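Long-range contacts in sugar ABC transporter, sugar-binding protein (PDB 2HEU), which probably binds a sugar outside the cell and delivers it to an ABC transporter, as extracellular solute-binding proteins do: residues 75-80 and 295-300; 129-134 and 276-281; 183-188 and 215-220. All coordinates share one frame; numbering follows the deposited sequence.

In the fold
Solute-binding proteins of this family are built from two lobes; in line with this, interaction 1 lies on one side of the chain's centre and interactions 2 and 3 on the other. From the N terminus the chain lays down strand 74-76, and interaction 1 closes the longest loop when strand 295-298 returns beside it in the five-stranded mixed sheet. Within that loop, interaction 2 joins strand 129-134 to residues 276-281, completing one edge of the three-stranded antiparallel sheet. Interaction 3 is enclosed in turn, clasping helix 178-189 against helix 212-222. Interactions 2 and 3 touch, Ile278 and Tyr129 both resting on Leu183, whereas interaction 1 lies about 30 Å from interaction 2 between centres.

Interaction 1 (75-80 and 295-300); sequences VNIYPQ and AWSISA
Two neighbouring strands of the five-stranded mixed sheet meet where Val75 and Asn76 run antiparallel to Ser297 and Trp296. Val75 and Ser297 form a hydrogen-bonded pair: Val75 N donates to Ser297 O at 2.8 Å, nearly straight at 171°, and Ser297 N returns the bond to Val75 O at 2.9 Å. In the next pair, Asn76 with Trp296, the backbones are not hydrogen-bonded to each other, and Trp296 CA adds a C-H contact to the same Val75 O at 3.2 Å. Beyond it Ile77 has already left the strand, yet its N still reaches Ala295 O at 3.1 Å, along a more bent path of 146°.

Strand 74-76 also pairs in parallel with strand 19-24, on its other side. The order across the sheet, 48-53, 19-24, 74-76, 295-298, 122-123, is the beta2-beta1-beta3-betan-beta4 order of type II binding proteins, in which 295-298 is the strand that returns from the other lobe and enters antiparallel.

Asn76 and Trp296 put their side chains on one face of the sheet, CB of Asn76 lying 4.0 Å from CD1 of Trp296. The broad indole suits this buried face, since it also meets the rings of Phe124 and Phe311. On the other face are Val75 and Ser297. Ser297 OG stands beside its own backbone N, anti to the carbonyl carbon (chi1 -63°), and approaches Ile77 CG2 to 3.4 Å, while its polar needs are met by Tyr120 O and Asn121. Ile77, branched and apolar, continues from there onto Leu84 and Trp87 of helix 82-89. The small methyl of Ala295 lets the turning chain come close, with Pro79 CD packed 3.6 Å from Ala295 CB.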
# COMPACT_ATOMS: atom_id res chain seq x y z
N VAL A 75 8.14 10.36 -14.05
CA VAL A 75 6.89 9.61 -14.00
C VAL A 75 6.62 9.11 -12.62
O VAL A 75 7.43 8.42 -12.02
CB VAL A 75 6.99 8.37 -14.96
CG1 VAL A 75 5.69 7.59 -14.97
CG2 VAL A 75 7.32 8.85 -16.39
N ASN A 76 5.42 9.42 -12.13
CA ASN A 76 4.91 8.73 -10.90
C ASN A 76 4.40 7.36 -11.42
O ASN A 76 3.40 7.32 -12.12
CB ASN A 76 3.83 9.57 -10.27
CG ASN A 76 3.17 9.00 -9.05
OD1 ASN A 76 3.72 8.02 -8.38
ND2 ASN A 76 2.10 9.52 -8.72
N ILE A 77 5.07 6.30 -11.03
CA ILE A 77 4.72 4.93 -11.41
C ILE A 77 4.86 4.10 -10.17
O ILE A 77 5.83 4.26 -9.41
CB ILE A 77 5.60 4.45 -12.60
CG1 ILE A 77 5.16 3.04 -13.00
CG2 ILE A 77 7.07 4.53 -12.31
CD1 ILE A 77 5.89 2.54 -14.30
N TYR A 78 3.91 3.21 -9.93
CA TYR A 78 3.91 2.44 -8.70
C TYR A 78 4.91 1.30 -8.89
O TYR A 78 4.85 0.51 -9.84
CB TYR A 78 2.49 1.94 -8.42
CG TYR A 78 1.52 3.04 -8.29
CD1 TYR A 78 1.67 4.02 -7.29
CD2 TYR A 78 0.46 3.21 -9.13
CE1 TYR A 78 0.84 5.08 -7.17
CE2 TYR A 78 -0.47 4.26 -9.01
CZ TYR A 78 -0.26 5.23 -8.06
OH TYR A 78 -1.11 6.26 -7.92
N PRO A 79 5.89 1.21 -7.98
CA PRO A 79 7.07 0.39 -8.28
C PRO A 79 6.82 -1.09 -8.18
O PRO A 79 7.67 -1.87 -8.70
CB PRO A 79 8.14 0.92 -7.34
CG PRO A 79 7.37 1.44 -6.17
CD PRO A 79 6.09 2.07 -6.78
N GLN A 80 5.74 -1.53 -7.54
CA GLN A 80 5.36 -2.96 -7.55
C GLN A 80 4.77 -3.38 -8.84
O GLN A 80 4.55 -4.59 -9.03
CB GLN A 80 4.41 -3.27 -6.41
CG GLN A 80 3.00 -2.85 -6.65
CD GLN A 80 2.76 -1.45 -6.15
OE1 GLN A 80 3.67 -0.52 -6.11
NE2 GLN A 80 1.62 -1.23 -5.54
N ALA A 295 6.12 7.91 -5.92
CA ALA A 295 7.22 7.02 -6.32
C ALA A 295 7.52 7.40 -7.75
O ALA A 295 6.66 7.33 -8.60
CB ALA A 295 6.84 5.57 -6.18
N TRP A 296 8.77 7.85 -7.99
CA TRP A 296 9.14 8.45 -9.28
C TRP A 296 10.26 7.74 -9.96
O TRP A 296 11.25 7.31 -9.36
CB TRP A 296 9.55 9.92 -9.12
CG TRP A 296 8.53 10.87 -8.59
CD1 TRP A 296 7.19 10.61 -8.37
CD2 TRP A 296 8.71 12.21 -8.16
NE1 TRP A 296 6.58 11.71 -7.87
CE2 TRP A 296 7.48 12.75 -7.77
CE3 TRP A 296 9.85 13.05 -8.17
CZ2 TRP A 296 7.32 14.07 -7.33
CZ3 TRP A 296 9.68 14.35 -7.75
CH2 TRP A 296 8.44 14.84 -7.33
N SER A 297 10.12 7.69 -11.29
CA SER A 297 11.15 7.20 -12.22
C SER A 297 11.45 8.29 -13.27
O SER A 297 10.62 9.21 -13.45
CB SER A 297 10.67 5.93 -12.90
OG SER A 297 10.48 4.87 -11.97
N ILE A 298 12.60 8.20 -13.89
CA ILE A 298 13.03 9.20 -14.89
C ILE A 298 13.13 8.52 -16.20
O ILE A 298 13.71 7.44 -16.33
CB ILE A 298 14.37 9.81 -14.49
CG1 ILE A 298 14.32 10.48 -13.11
CG2 ILE A 298 14.85 10.80 -15.57
CD1 ILE A 298 15.66 11.02 -12.66
N SER A 299 12.58 9.13 -17.27
CA SER A 299 12.78 8.56 -18.60
C SER A 299 14.26 8.46 -18.95
O SER A 299 15.03 9.42 -18.84
CB SER A 299 12.12 9.49 -19.63
OG SER A 299 12.40 9.00 -20.94
N ALA A 300 14.64 7.30 -19.51
CA ALA A 300 15.96 7.08 -20.04
C ALA A 300 16.27 7.87 -21.30
O ALA A 300 17.40 7.94 -21.72
CB ALA A 300 16.18 5.63 -20.36

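Interaction 2 (129-134 and 276-281)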
# COMPACT_ATOMS: atom_id res chain seq x y z
N TYR A 129 -1.10 -1.36 5.65
CA TYR A 129 -2.40 -1.98 5.90
C TYR A 129 -2.47 -2.50 7.29
O TYR A 129 -1.50 -3.03 7.86
CB TYR A 129 -2.58 -3.14 4.90
CG TYR A 129 -3.97 -3.76 4.92
CD1 TYR A 129 -4.91 -3.40 3.97
CD2 TYR A 129 -4.34 -4.68 5.87
CE1 TYR A 129 -6.23 -3.94 3.97
CE2 TYR A 129 -5.58 -5.25 5.91
CZ TYR A 129 -6.55 -4.90 4.94
OH TYR A 129 -7.75 -5.51 4.97
N GLY A 130 -3.63 -2.41 7.91
CA GLY A 130 -3.82 -2.98 9.24
C GLY A 130 -5.26 -2.81 9.69
O GLY A 130 -6.18 -2.75 8.88
N ILE A 131 -5.42 -2.73 11.03
CA ILE A 131 -6.74 -2.68 11.60
C ILE A 131 -6.93 -1.30 12.25
O ILE A 131 -6.19 -0.92 13.16
CB ILE A 131 -7.01 -3.76 12.68
CG1 ILE A 131 -6.57 -5.15 12.16
CG2 ILE A 131 -8.42 -3.74 13.10
CD1 ILE A 131 -7.33 -5.65 10.96
N TYR A 132 -7.92 -0.54 11.75
CA TYR A 132 -8.36 0.70 12.48
C TYR A 132 -9.17 0.30 13.64
O TYR A 132 -9.98 -0.64 13.58
CB TYR A 132 -9.24 1.55 11.51
CG TYR A 132 -8.44 2.17 10.40
CD1 TYR A 132 -7.89 3.44 10.57
CD2 TYR A 132 -8.19 1.52 9.23
CE1 TYR A 132 -7.16 4.05 9.56
CE2 TYR A 132 -7.45 2.11 8.23
CZ TYR A 132 -6.93 3.39 8.41
OH TYR A 132 -6.19 4.02 7.43
N TYR A 133 -8.98 1.03 14.77
CA TYR A 133 -9.80 0.73 15.94
C TYR A 133 -10.11 2.00 16.67
O TYR A 133 -9.47 3.08 16.54
CB TYR A 133 -9.09 -0.27 16.89
CG TYR A 133 -7.90 0.25 17.69
CD1 TYR A 133 -6.65 0.44 17.12
CD2 TYR A 133 -8.07 0.54 19.04
CE1 TYR A 133 -5.61 0.90 17.87
CE2 TYR A 133 -7.00 1.03 19.78
CZ TYR A 133 -5.77 1.19 19.20
OH TYR A 133 -4.73 1.67 19.94
N ASN A 134 -11.17 1.92 17.48
CA ASN A 134 -11.68 3.04 18.27
C ASN A 134 -11.02 3.03 19.66
O ASN A 134 -11.38 2.19 20.49
CB ASN A 134 -13.18 2.88 18.36
CG ASN A 134 -13.94 3.98 19.06
OD1 ASN A 134 -15.10 4.32 18.57
ND2 ASN A 134 -13.42 4.54 20.06
N PHE A 276 -3.66 -0.87 14.48
CA PHE A 276 -2.73 -1.88 14.91
C PHE A 276 -2.39 -2.78 13.73
O PHE A 276 -3.13 -2.94 12.75
CB PHE A 276 -3.19 -2.66 16.15
CG PHE A 276 -4.45 -3.48 16.01
CD1 PHE A 276 -4.42 -4.79 15.52
CD2 PHE A 276 -5.69 -3.01 16.49
CE1 PHE A 276 -5.58 -5.58 15.52
CE2 PHE A 276 -6.82 -3.77 16.48
CZ PHE A 276 -6.74 -5.07 16.00
N MET A 277 -1.23 -3.39 13.81
CA MET A 277 -0.78 -4.37 12.82
C MET A 277 -1.49 -5.71 13.11
O MET A 277 -1.64 -6.12 14.26
CB MET A 277 0.73 -4.57 12.92
CG MET A 277 1.47 -3.29 12.53
SD MET A 277 3.20 -3.30 12.99
CE MET A 277 3.64 -4.33 11.72
N ILE A 278 -1.82 -6.38 12.04
CA ILE A 278 -2.34 -7.76 12.21
C ILE A 278 -1.22 -8.59 12.82
O ILE A 278 -0.09 -8.65 12.38
CB ILE A 278 -2.75 -8.31 10.84
CG1 ILE A 278 -3.99 -7.52 10.33
CG2 ILE A 278 -3.06 -9.81 10.92
CD1 ILE A 278 -4.47 -7.92 8.95
N PRO A 279 -1.56 -9.27 13.93
CA PRO A 279 -0.57 -10.06 14.67
C PRO A 279 -0.17 -11.27 13.94
O PRO A 279 -0.87 -11.81 13.08
CB PRO A 279 -1.19 -10.29 16.05
CG PRO A 279 -2.62 -10.38 15.66
CD PRO A 279 -2.84 -9.28 14.70
N GLY A 280 0.99 -11.75 14.37
CA GLY A 280 1.41 -13.04 14.06
C GLY A 280 1.04 -14.08 15.07
O GLY A 280 0.29 -13.81 16.01
N LYS A 281 1.52 -15.34 14.95
CA LYS A 281 1.16 -16.37 15.93
C LYS A 281 1.76 -16.04 17.29
O LYS A 281 1.12 -16.25 18.37
CB LYS A 281 1.61 -17.73 15.49
CG LYS A 281 1.26 -18.90 16.39
CD LYS A 281 1.68 -20.18 15.71
CE LYS A 281 1.42 -21.46 16.45
NZ LYS A 281 1.96 -22.67 15.61
O HOH W 1 -0.95 -5.04 9.74
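Ile131 lies over the ring of Phe276, its CB above the ring centre and 3.6 Å from the centroid, a CH-pi contact only 14° off the normal. CG1 and CG2 spread from there toward different parts of the ring, CG1 reaching CE1 of Phe276 at 3.5 Å. A beta-branched residue thus covers much of a flat face. Phe276 CG sits between its own backbone N and carbonyl carbon (chi1 63°), and from there the ring lies back against Ile131; CD2 at its edge meets Tyr133 CD1 at 3.6 Å, the two rings inclined obliquely. Ile278 crosses Ile131 at about a right angle and brings CD1 to the edge of the Tyr129 ring.

Beneath these side chains, Ile131 N donates to Phe276 O and Phe276 N to Ile131 O, both at 2.9 Å, an antiparallel hydrogen-bonded pair at an edge of the three-stranded sheet. Glycine suits position 130, where a beta carbon would crowd Phe276 O. Apolar and aromatic contacts thus hold the side chains while paired backbone bonds fix the register; where the chain leaves the strand, a water donates to Tyr129 O, which Thr288 OG1 also bonds, and accepts from Ile278 N, 2.8 Å from each.

Interaction 3 (183-188 and 215-220)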
# COMPACT_ATOMS: atom_id res chain seq x y z
N LEU A 183 -1.66 -10.77 4.67
CA LEU A 183 -1.00 -10.77 5.99
C LEU A 183 -1.29 -12.08 6.75
O LEU A 183 -0.43 -12.53 7.52
CB LEU A 183 -1.34 -9.55 6.77
CG LEU A 183 -0.70 -8.28 6.22
CD1 LEU A 183 -1.34 -7.03 6.82
CD2 LEU A 183 0.77 -8.28 6.46
N ALA A 184 -2.46 -12.68 6.54
CA ALA A 184 -2.70 -14.02 7.07
C ALA A 184 -1.66 -14.97 6.54
O ALA A 184 -0.99 -15.71 7.29
CB ALA A 184 -4.12 -14.46 6.68
N PHE A 185 -1.45 -15.00 5.20
CA PHE A 185 -0.44 -15.88 4.65
C PHE A 185 0.95 -15.47 5.08
O PHE A 185 1.80 -16.35 5.33
CB PHE A 185 -0.52 -15.95 3.13
CG PHE A 185 -1.62 -16.83 2.62
CD1 PHE A 185 -2.73 -16.33 1.96
CD2 PHE A 185 -1.54 -18.21 2.79
CE1 PHE A 185 -3.74 -17.17 1.49
CE2 PHE A 185 -2.53 -19.06 2.35
CZ PHE A 185 -3.64 -18.53 1.68
N ALA A 186 1.28 -14.17 5.12
CA ALA A 186 2.64 -13.78 5.49
C ALA A 186 2.96 -14.15 6.91
O ALA A 186 4.03 -14.68 7.19
CB ALA A 186 2.79 -12.26 5.23
N THR A 187 2.04 -13.89 7.83
CA THR A 187 2.30 -14.30 9.24
C THR A 187 2.35 -15.80 9.36
O THR A 187 3.09 -16.35 10.17
CB THR A 187 1.32 -13.64 10.22
OG1 THR A 187 -0.02 -14.06 9.97
CG2 THR A 187 1.44 -12.13 10.28
N ALA A 188 1.53 -16.51 8.61
CA ALA A 188 1.55 -17.99 8.68
C ALA A 188 2.86 -18.62 8.18
O ALA A 188 3.26 -19.68 8.63
CB ALA A 188 0.39 -18.56 7.90
N LYS A 215 -4.15 -24.25 7.12
CA LYS A 215 -4.87 -24.27 8.35
C LYS A 215 -4.71 -22.95 9.09
O LYS A 215 -5.66 -22.39 9.66
CB LYS A 215 -4.42 -25.44 9.24
CG LYS A 215 -4.85 -26.79 8.69
CD LYS A 215 -4.26 -27.93 9.58
CE LYS A 215 -4.62 -29.31 9.04
NZ LYS A 215 -6.01 -29.58 9.11
N ASP A 216 -3.48 -22.43 9.12
CA ASP A 216 -3.22 -21.16 9.80
C ASP A 216 -3.89 -19.99 9.06
O ASP A 216 -4.44 -19.10 9.69
CB ASP A 216 -1.74 -20.91 9.96
CG ASP A 216 -1.08 -21.74 11.12
OD1 ASP A 216 -1.81 -22.24 11.97
OD2 ASP A 216 0.15 -21.80 11.16
N ASP A 217 -3.80 -19.99 7.73
CA ASP A 217 -4.51 -18.94 6.98
C ASP A 217 -6.01 -18.97 7.30
O ASP A 217 -6.61 -17.91 7.48
CB ASP A 217 -4.29 -19.17 5.48
CG ASP A 217 -5.10 -18.21 4.65
OD1 ASP A 217 -4.64 -16.99 4.70
OD2 ASP A 217 -6.09 -18.56 4.03
N ILE A 218 -6.62 -20.15 7.34
CA ILE A 218 -8.01 -20.28 7.66
C ILE A 218 -8.30 -19.80 9.05
O ILE A 218 -9.30 -19.14 9.30
CB ILE A 218 -8.44 -21.73 7.39
CG1 ILE A 218 -8.47 -21.98 5.87
CG2 ILE A 218 -9.78 -22.03 8.06
CD1 ILE A 218 -8.55 -23.44 5.47
N LYS A 219 -7.42 -20.11 10.02
CA LYS A 219 -7.57 -19.62 11.38
C LYS A 219 -7.64 -18.09 11.38
O LYS A 219 -8.53 -17.48 12.01
CB LYS A 219 -6.43 -20.09 12.24
CG LYS A 219 -6.39 -19.57 13.65
CD LYS A 219 -5.16 -20.03 14.39
CE LYS A 219 -4.94 -19.45 15.76
NZ LYS A 219 -5.95 -19.85 16.72
N VAL A 220 -6.74 -17.44 10.69
CA VAL A 220 -6.72 -15.95 10.66
C VAL A 220 -7.99 -15.43 9.96
O VAL A 220 -8.65 -14.49 10.42
CB VAL A 220 -5.44 -15.43 10.07
CG1 VAL A 220 -5.47 -13.90 10.03
CG2 VAL A 220 -4.24 -15.90 10.87
O HOH W 2 1.85 -22.00 9.04
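Aromatic and carboxylate groups stack where Phe185 meets Asp217. The carboxylate lies almost flat on the ring, their planes 9° apart, with OD1 over the ring centre and 3.3 Å above its plane, and CG 3.3 Å from Phe185 CZ. Asp217 CG, anti to its backbone N (chi1 174°), is thereby swung out over Phe185, and CB of Asp217 adds a CH-pi contact at 4.0 Å from the centroid. A charged carboxylate would probably gain little from the ring's own electrostatics, so close flat packing mainly carries the contact.

Among the aliphatic contacts, the alanine methyls do the touching: Ala184 CB fits against Val220 CG1 at 3.7 Å, and Ala188 CB meets the CB methylene of Asp216 at 3.8 Å. Alanines one turn apart suit this place: with short side chains facing the partner, the axes approach to 8.6 Å. Helices 178-189 and 212-222 run roughly antiparallel here, at 133° between their directions, in the lobe that holds the three-stranded antiparallel sheet, where Leu183 packs on Ile278. Trp149 of helix 149-161 meets both helices, touching Asp216 and Val220 and hydrogen-bonding through NE1 to Thr187 OG1, while Leu392 of helix 385-396 packs on Phe185.

The polar link is by water. One molecule donates both to Ala188 O and to Asp216 OD2, 2.7 Å from each, tying a backbone carbonyl near the end of helix 178-189 to the neighbouring carboxylate.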